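Local coordinates for sulfur oxidation protein soxB (Thermus thermophilus, PDB 2WDE), which takes part in bacterial sulfur oxidation as a dimanganese enzyme related to 5'-nucleotidases, probably releasing sulfate by hydrolysis from a protein-bound sulfur intermediate, at residues His286-Thr291 and Ala403-Thr408; Phe34-Gly39 and Gly130-Thr135; Val161-Trp166 and Leu261-Met266; Met266-Ala271 and Phe459-Gly464. All coordinates share one frame; numbering follows the deposited sequence. Where two conformers were deposited one is given.

Contact 1. Residues His286-Thr291 and Ala403-Thr408; sequences HTHDLT and AVRWGT. With MN (manganese (II) ion), chain G; MN (manganese (II) ion), chain F; THJ (thiosulfate), chain H.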
# COMPACT_ATOMS: atom_id res chain seq x y z
N HIS A 286 2.22 3.81 3.70
CA HIS A 286 2.27 4.16 2.28
C HIS A 286 3.08 3.28 1.34
O HIS A 286 2.60 2.92 0.26
CB HIS A 286 2.64 5.62 2.05
CG HIS A 286 2.59 6.03 0.61
ND1 HIS A 286 1.41 6.07 -0.12
CD2 HIS A 286 3.57 6.43 -0.24
CE1 HIS A 286 1.68 6.43 -1.36
NE2 HIS A 286 2.98 6.66 -1.46
N THR A 287 4.32 2.98 1.71
CA THR A 287 5.16 2.17 0.83
C THR A 287 4.92 0.67 0.95
O THR A 287 5.51 -0.11 0.20
CB THR A 287 6.65 2.56 0.92
OG1 THR A 287 6.98 2.85 2.28
CG2 THR A 287 6.92 3.81 0.06
N HIS A 288 4.04 0.27 1.87
CA HIS A 288 3.68 -1.15 2.04
C HIS A 288 4.91 -2.01 2.39
O HIS A 288 4.99 -3.17 2.03
CB HIS A 288 2.99 -1.69 0.77
CG HIS A 288 1.63 -1.11 0.50
ND1 HIS A 288 0.65 -1.79 -0.18
CD2 HIS A 288 1.09 0.09 0.82
CE1 HIS A 288 -0.43 -1.03 -0.29
NE2 HIS A 288 -0.19 0.11 0.32
N ASP A 289 5.85 -1.42 3.13
CA ASP A 289 7.08 -2.11 3.50
C ASP A 289 6.94 -3.05 4.72
O ASP A 289 5.96 -2.99 5.46
CB ASP A 289 8.17 -1.07 3.77
CG ASP A 289 8.68 -0.41 2.49
OD1 ASP A 289 9.01 -1.16 1.54
OD2 ASP A 289 8.72 0.84 2.41
N LEU A 290 7.96 -3.89 4.91
CA LEU A 290 8.06 -4.75 6.09
C LEU A 290 9.45 -4.57 6.67
O LEU A 290 10.44 -4.65 5.94
CB LEU A 290 7.84 -6.23 5.75
CG LEU A 290 6.37 -6.69 5.80
CD1 LEU A 290 6.17 -7.96 4.98
CD2 LEU A 290 5.88 -6.90 7.23
N THR A 291 9.51 -4.31 7.98
CA THR A 291 10.79 -4.15 8.68
C THR A 291 10.81 -5.03 9.93
O THR A 291 10.44 -4.59 11.01
CB THR A 291 11.04 -2.68 9.07
OG1 THR A 291 9.92 -2.18 9.81
CG2 THR A 291 11.28 -1.81 7.83
N ALA A 403 0.28 1.27 -11.45
CA ALA A 403 1.17 0.54 -10.56
C ALA A 403 0.92 0.86 -9.09
O ALA A 403 1.86 1.17 -8.35
CB ALA A 403 2.62 0.78 -10.94
N VAL A 404 -0.33 0.76 -8.67
CA VAL A 404 -0.67 0.94 -7.26
C VAL A 404 -0.07 -0.22 -6.46
O VAL A 404 0.23 -1.28 -7.02
CB VAL A 404 -2.20 1.07 -7.03
CG1 VAL A 404 -2.75 2.31 -7.76
CG2 VAL A 404 -2.94 -0.21 -7.47
N ARG A 405 0.14 0.01 -5.16
CA ARG A 405 0.71 -0.97 -4.23
C ARG A 405 -0.34 -1.88 -3.61
O ARG A 405 -0.01 -2.88 -2.98
CB ARG A 405 1.40 -0.22 -3.10
CG ARG A 405 2.65 0.54 -3.52
CD ARG A 405 3.48 0.98 -2.31
NE ARG A 405 4.68 1.67 -2.75
CZ ARG A 405 4.72 2.96 -3.10
NH1 ARG A 405 3.63 3.71 -3.00
NH2 ARG A 405 5.84 3.51 -3.53
N TRP A 406 -1.60 -1.48 -3.70
CA TRP A 406 -2.68 -2.29 -3.16
C TRP A 406 -3.15 -3.36 -4.15
O TRP A 406 -2.95 -3.25 -5.36
CB TRP A 406 -3.85 -1.42 -2.68
CG TRP A 406 -4.31 -0.34 -3.63
CD1 TRP A 406 -3.88 0.95 -3.67
CD2 TRP A 406 -5.46 -0.41 -4.50
NE1 TRP A 406 -4.63 1.67 -4.57
CE2 TRP A 406 -5.61 0.86 -5.09
CE3 TRP A 406 -6.30 -1.45 -4.91
CZ2 TRP A 406 -6.59 1.13 -6.04
CZ3 TRP A 406 -7.30 -1.17 -5.84
CH2 TRP A 406 -7.42 0.11 -6.40
N GLY A 407 -3.78 -4.40 -3.63
CA GLY A 407 -4.24 -5.50 -4.45
C GLY A 407 -4.27 -6.78 -3.64
O GLY A 407 -4.39 -6.75 -2.41
N THR A 408 -4.18 -7.91 -4.33
CA THR A 408 -4.25 -9.21 -3.67
C THR A 408 -3.51 -10.21 -4.55
O THR A 408 -3.01 -9.84 -5.61
CB THR A 408 -5.72 -9.60 -3.42
OG1 THR A 408 -5.80 -10.74 -2.56
CG2 THR A 408 -6.42 -9.89 -4.72
MN MN G . -0.77 5.41 0.30
MN MN F . -1.54 1.93 0.37
S1 THJ H . -0.63 3.39 -2.43
O1 THJ H . -1.00 4.70 -1.95
O2 THJ H . -1.44 2.31 -1.87
O3 THJ H . 0.81 3.14 -2.31
S2 THJ H . -1.03 3.39 -4.43
O HOH W 1 3.52 6.31 -4.55
O HOH W 2 -0.06 3.20 0.17
O HOH W 3 7.14 0.30 -2.56

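Contact 2. Residues Phe34-Gly39 and Gly130-Thr135; sequences FSDLHG and GGDTWT. With MN (manganese (II) ion), chain F; MN (manganese (II) ion), chain G; THJ (thiosulfate), chain H.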
# COMPACT_ATOMS: atom_id res chain seq x y z
N PHE A 34 -0.72 -1.14 12.38
CA PHE A 34 -0.96 -1.73 11.07
C PHE A 34 -1.21 -0.58 10.12
O PHE A 34 -1.55 0.52 10.55
CB PHE A 34 -2.13 -2.71 11.07
CG PHE A 34 -3.45 -2.07 11.35
CD1 PHE A 34 -4.28 -1.66 10.30
CD2 PHE A 34 -3.91 -1.93 12.65
CE1 PHE A 34 -5.52 -1.07 10.56
CE2 PHE A 34 -5.14 -1.34 12.91
CZ PHE A 34 -5.95 -0.92 11.86
N SER A 35 -1.03 -0.81 8.83
CA SER A 35 -1.26 0.28 7.88
C SER A 35 -1.63 -0.31 6.54
O SER A 35 -1.39 -1.50 6.29
CB SER A 35 0.02 1.11 7.72
OG SER A 35 -0.21 2.27 6.93
N ASP A 36 -2.23 0.51 5.70
CA ASP A 36 -2.57 0.11 4.34
C ASP A 36 -3.42 -1.17 4.23
O ASP A 36 -3.19 -2.03 3.36
CB ASP A 36 -1.29 0.02 3.50
CG ASP A 36 -0.60 1.39 3.34
OD1 ASP A 36 -0.91 2.12 2.37
OD2 ASP A 36 0.23 1.73 4.21
N LEU A 37 -4.42 -1.27 5.09
CA LEU A 37 -5.32 -2.41 5.07
C LEU A 37 -6.09 -2.43 3.74
O LEU A 37 -6.40 -3.48 3.21
CB LEU A 37 -6.31 -2.34 6.24
CG LEU A 37 -7.38 -3.42 6.35
CD1 LEU A 37 -6.80 -4.82 6.49
CD2 LEU A 37 -8.31 -3.12 7.52
N HIS A 38 -6.36 -1.25 3.20
CA HIS A 38 -7.10 -1.14 1.93
C HIS A 38 -8.39 -1.96 1.94
O HIS A 38 -8.66 -2.74 1.02
CB HIS A 38 -6.20 -1.48 0.74
CG HIS A 38 -5.24 -0.38 0.38
ND1 HIS A 38 -5.60 0.68 -0.42
CD2 HIS A 38 -3.94 -0.18 0.71
CE1 HIS A 38 -4.56 1.50 -0.56
NE2 HIS A 38 -3.55 1.00 0.11
N GLY A 39 -9.18 -1.76 3.00
CA GLY A 39 -10.48 -2.38 3.20
C GLY A 39 -10.57 -3.89 3.09
O GLY A 39 -11.66 -4.44 2.96
N GLY A 130 -2.08 3.35 10.14
CA GLY A 130 -1.32 4.17 9.22
C GLY A 130 -2.03 4.75 8.01
O GLY A 130 -1.42 5.48 7.24
N GLY A 131 -3.31 4.45 7.83
CA GLY A 131 -4.04 5.00 6.70
C GLY A 131 -4.15 4.08 5.49
O GLY A 131 -3.62 2.96 5.50
N ASP A 132 -4.84 4.54 4.45
CA ASP A 132 -5.14 3.71 3.28
C ASP A 132 -5.92 2.54 3.81
O ASP A 132 -5.68 1.38 3.48
CB ASP A 132 -3.88 3.25 2.54
CG ASP A 132 -3.43 4.26 1.52
OD1 ASP A 132 -4.05 5.35 1.47
OD2 ASP A 132 -2.43 4.00 0.81
N THR A 133 -6.87 2.87 4.68
CA THR A 133 -7.70 1.90 5.35
C THR A 133 -9.12 1.75 4.80
O THR A 133 -9.63 0.63 4.68
CB THR A 133 -7.81 2.27 6.85
OG1 THR A 133 -6.50 2.51 7.38
CG2 THR A 133 -8.51 1.17 7.64
N TRP A 134 -9.79 2.87 4.59
CA TRP A 134 -11.22 2.90 4.26
C TRP A 134 -11.63 2.45 2.88
O TRP A 134 -12.81 2.19 2.63
CB TRP A 134 -11.75 4.32 4.44
CG TRP A 134 -11.72 4.84 5.84
CD1 TRP A 134 -11.50 4.11 6.99
CD2 TRP A 134 -12.04 6.17 6.25
NE1 TRP A 134 -11.59 4.94 8.09
CE2 TRP A 134 -11.91 6.21 7.66
CE3 TRP A 134 -12.33 7.35 5.56
CZ2 TRP A 134 -12.11 7.39 8.39
CZ3 TRP A 134 -12.54 8.52 6.29
CH2 TRP A 134 -12.41 8.53 7.70
N THR A 135 -10.66 2.45 1.96
CA THR A 135 -10.95 2.24 0.55
C THR A 135 -10.44 0.95 -0.09
O THR A 135 -9.72 0.16 0.53
CB THR A 135 -10.37 3.43 -0.23
OG1 THR A 135 -9.00 3.60 0.15
CG2 THR A 135 -11.12 4.73 0.13
MN MN F . -1.54 1.93 0.37
MN MN G . -0.77 5.41 0.30
S1 THJ H . -0.63 3.39 -2.43
O1 THJ H . -1.00 4.70 -1.95
O2 THJ H . -1.44 2.31 -1.87
O3 THJ H . 0.81 3.14 -2.31
S2 THJ H . -1.03 3.39 -4.43
O HOH W 4 -4.88 0.44 7.45
O HOH W 2 -0.06 3.20 0.17

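Contact 3. Residues Val161-Trp166 and Leu261-Met266; sequences VSHWEW and LSHNGM. With MN (manganese (II) ion), chain G; THJ (thiosulfate), chain H.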
# COMPACT_ATOMS: atom_id res chain seq x y z
N VAL A 161 -4.03 8.07 10.27
CA VAL A 161 -3.68 9.17 9.37
C VAL A 161 -4.33 8.76 8.03
O VAL A 161 -5.10 7.79 7.98
CB VAL A 161 -2.15 9.43 9.30
CG1 VAL A 161 -1.63 9.97 10.64
CG2 VAL A 161 -1.40 8.17 8.90
N SER A 162 -4.06 9.50 6.96
CA SER A 162 -4.77 9.22 5.71
C SER A 162 -4.00 9.39 4.41
O SER A 162 -2.95 10.04 4.35
CB SER A 162 -5.99 10.15 5.64
OG SER A 162 -5.55 11.48 5.33
N HIS A 163 -4.62 8.86 3.36
CA HIS A 163 -4.16 9.02 2.00
C HIS A 163 -5.35 8.73 1.08
O HIS A 163 -6.09 9.65 0.72
CB HIS A 163 -2.96 8.16 1.64
CG HIS A 163 -2.66 8.14 0.16
ND1 HIS A 163 -1.81 7.23 -0.42
CD2 HIS A 163 -3.12 8.92 -0.84
CE1 HIS A 163 -1.78 7.43 -1.73
NE2 HIS A 163 -2.55 8.47 -2.01
N TRP A 164 -5.55 7.45 0.75
CA TRP A 164 -6.63 7.04 -0.15
C TRP A 164 -8.04 7.33 0.40
O TRP A 164 -9.03 7.31 -0.35
CB TRP A 164 -6.48 5.57 -0.55
CG TRP A 164 -5.54 5.34 -1.72
CD1 TRP A 164 -4.17 5.23 -1.68
CD2 TRP A 164 -5.90 5.22 -3.10
NE1 TRP A 164 -3.67 5.01 -2.94
CE2 TRP A 164 -4.71 5.01 -3.84
CE3 TRP A 164 -7.12 5.26 -3.79
CZ2 TRP A 164 -4.70 4.91 -5.23
CZ3 TRP A 164 -7.11 5.13 -5.18
CH2 TRP A 164 -5.90 4.94 -5.87
N GLU A 165 -8.12 7.59 1.69
CA GLU A 165 -9.39 7.96 2.33
C GLU A 165 -10.04 9.10 1.54
O GLU A 165 -11.26 9.16 1.38
CB GLU A 165 -9.12 8.47 3.76
CG GLU A 165 -9.02 7.39 4.84
CD GLU A 165 -7.84 6.47 4.64
OE1 GLU A 165 -6.80 6.93 4.13
OE2 GLU A 165 -7.93 5.29 5.02
N TRP A 166 -9.21 10.02 1.06
CA TRP A 166 -9.72 11.19 0.35
C TRP A 166 -10.39 10.91 -0.99
O TRP A 166 -11.08 11.79 -1.52
CB TRP A 166 -8.68 12.31 0.30
CG TRP A 166 -8.28 12.75 1.68
CD1 TRP A 166 -7.25 12.27 2.44
CD2 TRP A 166 -9.03 13.64 2.53
NE1 TRP A 166 -7.29 12.84 3.70
CE2 TRP A 166 -8.35 13.70 3.77
CE3 TRP A 166 -10.19 14.40 2.35
CZ2 TRP A 166 -8.80 14.50 4.82
CZ3 TRP A 166 -10.64 15.18 3.40
CH2 TRP A 166 -9.94 15.23 4.62
N LEU A 261 3.26 8.99 13.27
CA LEU A 261 2.39 8.03 12.58
C LEU A 261 2.28 8.63 11.18
O LEU A 261 1.60 9.63 10.97
CB LEU A 261 1.02 7.97 13.26
CG LEU A 261 0.00 7.01 12.63
CD1 LEU A 261 0.56 5.60 12.58
CD2 LEU A 261 -1.33 7.04 13.38
N SER A 262 3.03 8.06 10.24
CA SER A 262 3.19 8.66 8.92
C SER A 262 2.63 7.92 7.70
O SER A 262 2.60 6.70 7.65
CB SER A 262 4.67 8.91 8.68
OG SER A 262 4.89 9.41 7.38
N HIS A 263 2.24 8.70 6.70
CA HIS A 263 1.81 8.16 5.42
C HIS A 263 2.54 8.95 4.34
O HIS A 263 2.01 9.19 3.25
CB HIS A 263 0.29 8.18 5.21
CG HIS A 263 -0.19 7.17 4.21
ND1 HIS A 263 -0.86 6.02 4.57
CD2 HIS A 263 -0.03 7.11 2.86
CE1 HIS A 263 -1.12 5.31 3.48
NE2 HIS A 263 -0.64 5.96 2.43
N ASN A 264 3.78 9.32 4.65
CA ASN A 264 4.62 10.06 3.71
C ASN A 264 5.24 9.08 2.72
O ASN A 264 5.59 9.47 1.60
CB ASN A 264 5.81 10.70 4.44
CG ASN A 264 5.45 11.95 5.20
OD1 ASN A 264 4.61 12.74 4.77
ND2 ASN A 264 6.19 12.20 6.29
N GLY A 265 5.50 7.86 3.19
CA GLY A 265 6.23 6.86 2.43
C GLY A 265 7.56 6.69 3.18
O GLY A 265 8.13 7.68 3.65
N MET A 266 8.03 5.46 3.32
CA MET A 266 9.24 5.20 4.10
C MET A 266 10.52 5.91 3.70
O MET A 266 11.32 6.27 4.57
CB MET A 266 9.49 3.69 4.28
CG MET A 266 10.48 3.40 5.39
SD MET A 266 10.54 1.67 5.88
CE MET A 266 11.47 0.92 4.51
MN MN G . -0.77 5.41 0.30
S1 THJ H . -0.63 3.39 -2.43
O1 THJ H . -1.00 4.70 -1.95
O2 THJ H . -1.44 2.31 -1.87
O3 THJ H . 0.81 3.14 -2.31
S2 THJ H . -1.03 3.39 -4.43
O HOH W 2 -0.06 3.20 0.17

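Contact 4. Residues Met266-Ala271 and Phe459-Gly464; sequences MQLDAA and FYQQGG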
# COMPACT_ATOMS: atom_id res chain seq x y z
N MET A 266 8.03 5.46 3.32
CA MET A 266 9.24 5.20 4.10
C MET A 266 10.52 5.91 3.70
O MET A 266 11.32 6.27 4.57
CB MET A 266 9.49 3.69 4.28
CG MET A 266 10.48 3.40 5.39
SD MET A 266 10.54 1.67 5.88
CE MET A 266 11.47 0.92 4.51
N GLN A 267 10.77 6.08 2.41
CA GLN A 267 11.99 6.77 1.97
C GLN A 267 11.91 8.26 2.33
O GLN A 267 12.91 8.88 2.69
CB GLN A 267 12.22 6.58 0.47
CG GLN A 267 12.35 5.12 0.07
CD GLN A 267 13.39 4.38 0.90
OE1 GLN A 267 14.53 4.84 1.06
NE2 GLN A 267 13.01 3.22 1.42
N LEU A 268 10.71 8.82 2.22
CA LEU A 268 10.50 10.21 2.59
C LEU A 268 10.65 10.33 4.11
O LEU A 268 11.29 11.25 4.60
CB LEU A 268 9.11 10.69 2.15
CG LEU A 268 8.77 12.15 2.48
CD1 LEU A 268 9.93 13.14 2.20
CD2 LEU A 268 7.51 12.55 1.72
N ASP A 269 10.09 9.38 4.85
CA ASP A 269 10.23 9.39 6.30
C ASP A 269 11.72 9.36 6.65
O ASP A 269 12.17 10.05 7.56
CB ASP A 269 9.52 8.17 6.93
CG ASP A 269 8.02 8.34 6.99
OD1 ASP A 269 7.53 9.49 6.92
OD2 ASP A 269 7.31 7.31 7.10
N ALA A 270 12.48 8.53 5.94
CA ALA A 270 13.91 8.40 6.23
C ALA A 270 14.63 9.73 6.01
O ALA A 270 15.44 10.14 6.83
CB ALA A 270 14.55 7.27 5.42
N ALA A 271 14.28 10.43 4.93
CA ALA A 271 14.88 11.73 4.64
C ALA A 271 14.56 12.71 5.77
O ALA A 271 15.43 13.41 6.24
CB ALA A 271 14.38 12.27 3.30
N PHE A 459 18.85 12.97 -1.74
CA PHE A 459 18.10 14.06 -1.14
C PHE A 459 16.66 14.02 -1.62
O PHE A 459 15.76 14.52 -0.95
CB PHE A 459 18.72 15.42 -1.47
CG PHE A 459 18.01 16.58 -0.83
CD1 PHE A 459 17.24 17.44 -1.58
CD2 PHE A 459 18.12 16.80 0.54
CE1 PHE A 459 16.58 18.51 -0.99
CE2 PHE A 459 17.47 17.87 1.14
CZ PHE A 459 16.70 18.73 0.37
N TYR A 460 16.45 13.45 -2.80
CA TYR A 460 15.11 13.39 -3.37
C TYR A 460 14.37 12.03 -3.37
O TYR A 460 13.48 11.83 -4.18
CB TYR A 460 15.04 14.08 -4.73
CG TYR A 460 15.43 15.55 -4.69
CD1 TYR A 460 14.53 16.53 -4.26
CD2 TYR A 460 16.70 15.96 -5.08
CE1 TYR A 460 14.89 17.87 -4.23
CE2 TYR A 460 17.07 17.29 -5.05
CZ TYR A 460 16.16 18.24 -4.63
OH TYR A 460 16.54 19.57 -4.59
N GLN A 461 14.68 11.17 -2.39
CA GLN A 461 13.98 9.88 -2.19
C GLN A 461 13.60 9.19 -3.51
O GLN A 461 14.40 9.30 -4.45
CB GLN A 461 12.84 10.07 -1.19
CG GLN A 461 12.78 11.46 -0.55
CD GLN A 461 12.15 12.51 -1.47
OE1 GLN A 461 11.64 12.18 -2.55
NE2 GLN A 461 12.22 13.77 -1.06
N GLN A 462 12.46 8.49 -3.69
CA GLN A 462 11.38 8.19 -2.74
C GLN A 462 10.85 6.81 -3.19
O GLN A 462 10.10 6.14 -2.46
CB GLN A 462 10.25 9.23 -2.88
CG GLN A 462 9.97 10.07 -1.63
CD GLN A 462 8.85 11.08 -1.82
OE1 GLN A 462 7.68 10.72 -1.85
NE2 GLN A 462 9.21 12.37 -1.87
N GLY A 463 11.20 6.42 -4.41
CA GLY A 463 10.78 5.16 -5.02
C GLY A 463 9.35 5.15 -5.54
O GLY A 463 8.74 6.20 -5.74
N GLY A 464 8.74 3.98 -5.81
CA GLY A 464 7.32 3.93 -6.23
C GLY A 464 6.84 3.62 -7.66
O GLY A 464 6.43 4.53 -8.38
O HOH W 5 8.97 6.89 0.13

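Contact 1. Residues His286-Thr291 and Ala403-Thr408
R405 extends from the 403-408 loop past H288, H286 and T287, and its atoms meet them in turn. R405 CB sits over one face of the H288 ring, a CH-pi contact 3.5 Å from the centroid. With CG anti to the carbonyl carbon (chi1 -69°) and the chain straight from CG to NE, R405 CD passes 3.3 Å from H286 O and the guanidinium comes alongside T287, whose CG2 lies over one of its faces, toward the rim. At the guanidinium edge NH1 gives thiosulfate O3 a fairly straight hydrogen bond (3.0 Å, 158°), while NE donates to water 3, which in turn donates to T287 O. R405 NH1 and H286 NE2, both donors, share water 1 as acceptor; ring and guanidinium planes stand 64° apart. With a leucine in place of R405, thiosulfate O3 would probably lose its charged donor and waters 1 and 3 one partner each. H286 ND1 binds the chain G manganese at 2.3 Å, and H288 NE2 binds the chain F ion at 2.3 Å. W406 turns its ring edge to thiosulfate O2, with V404 CG2 over the centre of one face. The two histidines belong to the GHTH motif of metallophosphoesterases; here an arginine from the C-terminal domain closes over the bridged dinuclear site and grips its anion.

Contact 2. Residues Phe34-Gly39 and Gly130-Thr135
The H38 imidazole has D132 O and D132 CB over the same face, the O 3.5 Å above the ring plane and toward the rim, while H38 NE2 binds the chain F manganese at 2.2 Å. D36 and D132 lie side by side, pointing the same way, with carboxylate planes 85° apart. These are the Asp-x-His and Gly-Asp loops of the metallophosphoesterase fold, following parallel strands 29-34 and 124-129. D132 OD2 bridges both manganese ions, and D36 OD1 holds the chain F ion at 2.1 Å. Second-shell bonds position the ligands: N136 OD1 pairs with H38 ND1, and W164 N with D132 OD1. S35 OG, anti to the backbone N (chi1 -173°), donates to D36 OD2 at 2.8 Å and lies 3.2 Å from G130 CA, where a side chain on G130 would clash. If S35 were an alanine, D36 OD2 would probably keep H286 N but have one donor fewer, and its carboxylate would be less firmly fixed. Backbone bonds join the loops: G130 N to F34 O, D36 N to G131 O, H38 N to D132 O. A fourth, G39 N to T133 O at 3.0 Å, has its donor 40° out of the carbonyl plane.

Contact 3. Residues Val161-Trp166 and Leu261-Met266
Metal coordination joins H163 and H263: H163 ND1 and H263 NE2 each bind the chain G manganese at 2.2 Å, completing a shell that also takes D132, H286, a bridging water and thiosulfate O1. Both rings are placed by CG standing anti to the backbone N (chi1 169° in H163, -157° in H263), and the side chains cross at about a right angle.

Aromatic contact follows from this crossing. H163 CB lies over one face of the H263 ring, a CH-pi contact 3.5 Å from the centroid, whereas H263 NE2 meets the H163 ring at its edge; the planes are 67° apart, an oblique pairing.

Apolar packing lies at the start of both segments. V161 CG1 touches L261 CG at 3.9 Å and V161 CG2 leans on H263 CB; there the two segments run in almost the same direction. They come from different sheets: 161-166 follows strand 159-160 of one, and 261-262 ends strand 257-262 of the other, the two β-sheets of the metallophosphoesterase sandwich meeting at its metal site.

No hydrogen bond crosses between the segments; those present lie within each loop or lead to neighbours. E165 OE1 takes H163 N, nearly along its C-O axis, and W166 NE1 donates to S162 OG at 2.7 Å, close to the indole plane. S262 OG accepts N264 N in an ST turn and also pairs with D269. The far nitrogens of the metal ligands are held too, H163 NE2 by H226 NE2 and H263 ND1 by G130 O. W164 NE1 donates a hydrogen bond to thiosulfate O1, whose place is less certain.

Contact 4. Residues Met266-Ala271 and Phe459-Gly464
L268, on helix 266-273, lies alongside the Q461 and Q462 side chains, all three pointing the same way. Its CB meets Q462 CG at 3.9 Å and, slightly farther, Q462 CD. With CG anti to the backbone N (chi1 -180°), the two methyls then divide between the glutamines: L268 CD1 reaches Q461 NE2 at 4.0 Å, while L268 CD2 lies 4.0 Å from Q462 OE1, against the amide group. The Q462 chain is extended beyond CG, which keeps it beside the leucine, and its NE2 has a partner in Y221 OH. One turn on, A271 CB touches Q461 CG at 4.2 Å. Toward the helix start, Q267 CB packs on Q461 CB, and Q267 CG comes 3.5 Å from Q462 O before the chain bends at chi2 (-52°) and leads its amide away to R61 and P62. Water 5 donates to Q462 O at 2.9 Å and weakly accepts from L268 N, so a solvent molecule spans the first helical turn and the loop. Helix 266-273 follows strand 257-262 and packs through M266 and A270 on strands 295-297 and 300-304, while 459-464 lies in the loop between helix 439-453 and strand 468-470 of the C-terminal domain.

Contacts 1, 2 and 3 crowd round one dimanganese centre, their centres about 9 to 12 Å apart. Contact 4 lies farther out, its centre about 14 Å from that of contact 3 and 20 Å from contact 2's. Contact 2 closes before contact 3 opens, and contact 3 before contact 1, which is nested in the loop closed by contact 4. Contact 2 joins loops of one sheet (strands 29-34 and 124-129); contact 3 links it to the sheet of strand 257-262, so distant chain parts supply the ligands. Contacts 3 and 4 share M266, at the start of helix 266-273. Contacts 1 and 4 both join the metal-binding part to the C-terminal domain, consistent with a site between two domains.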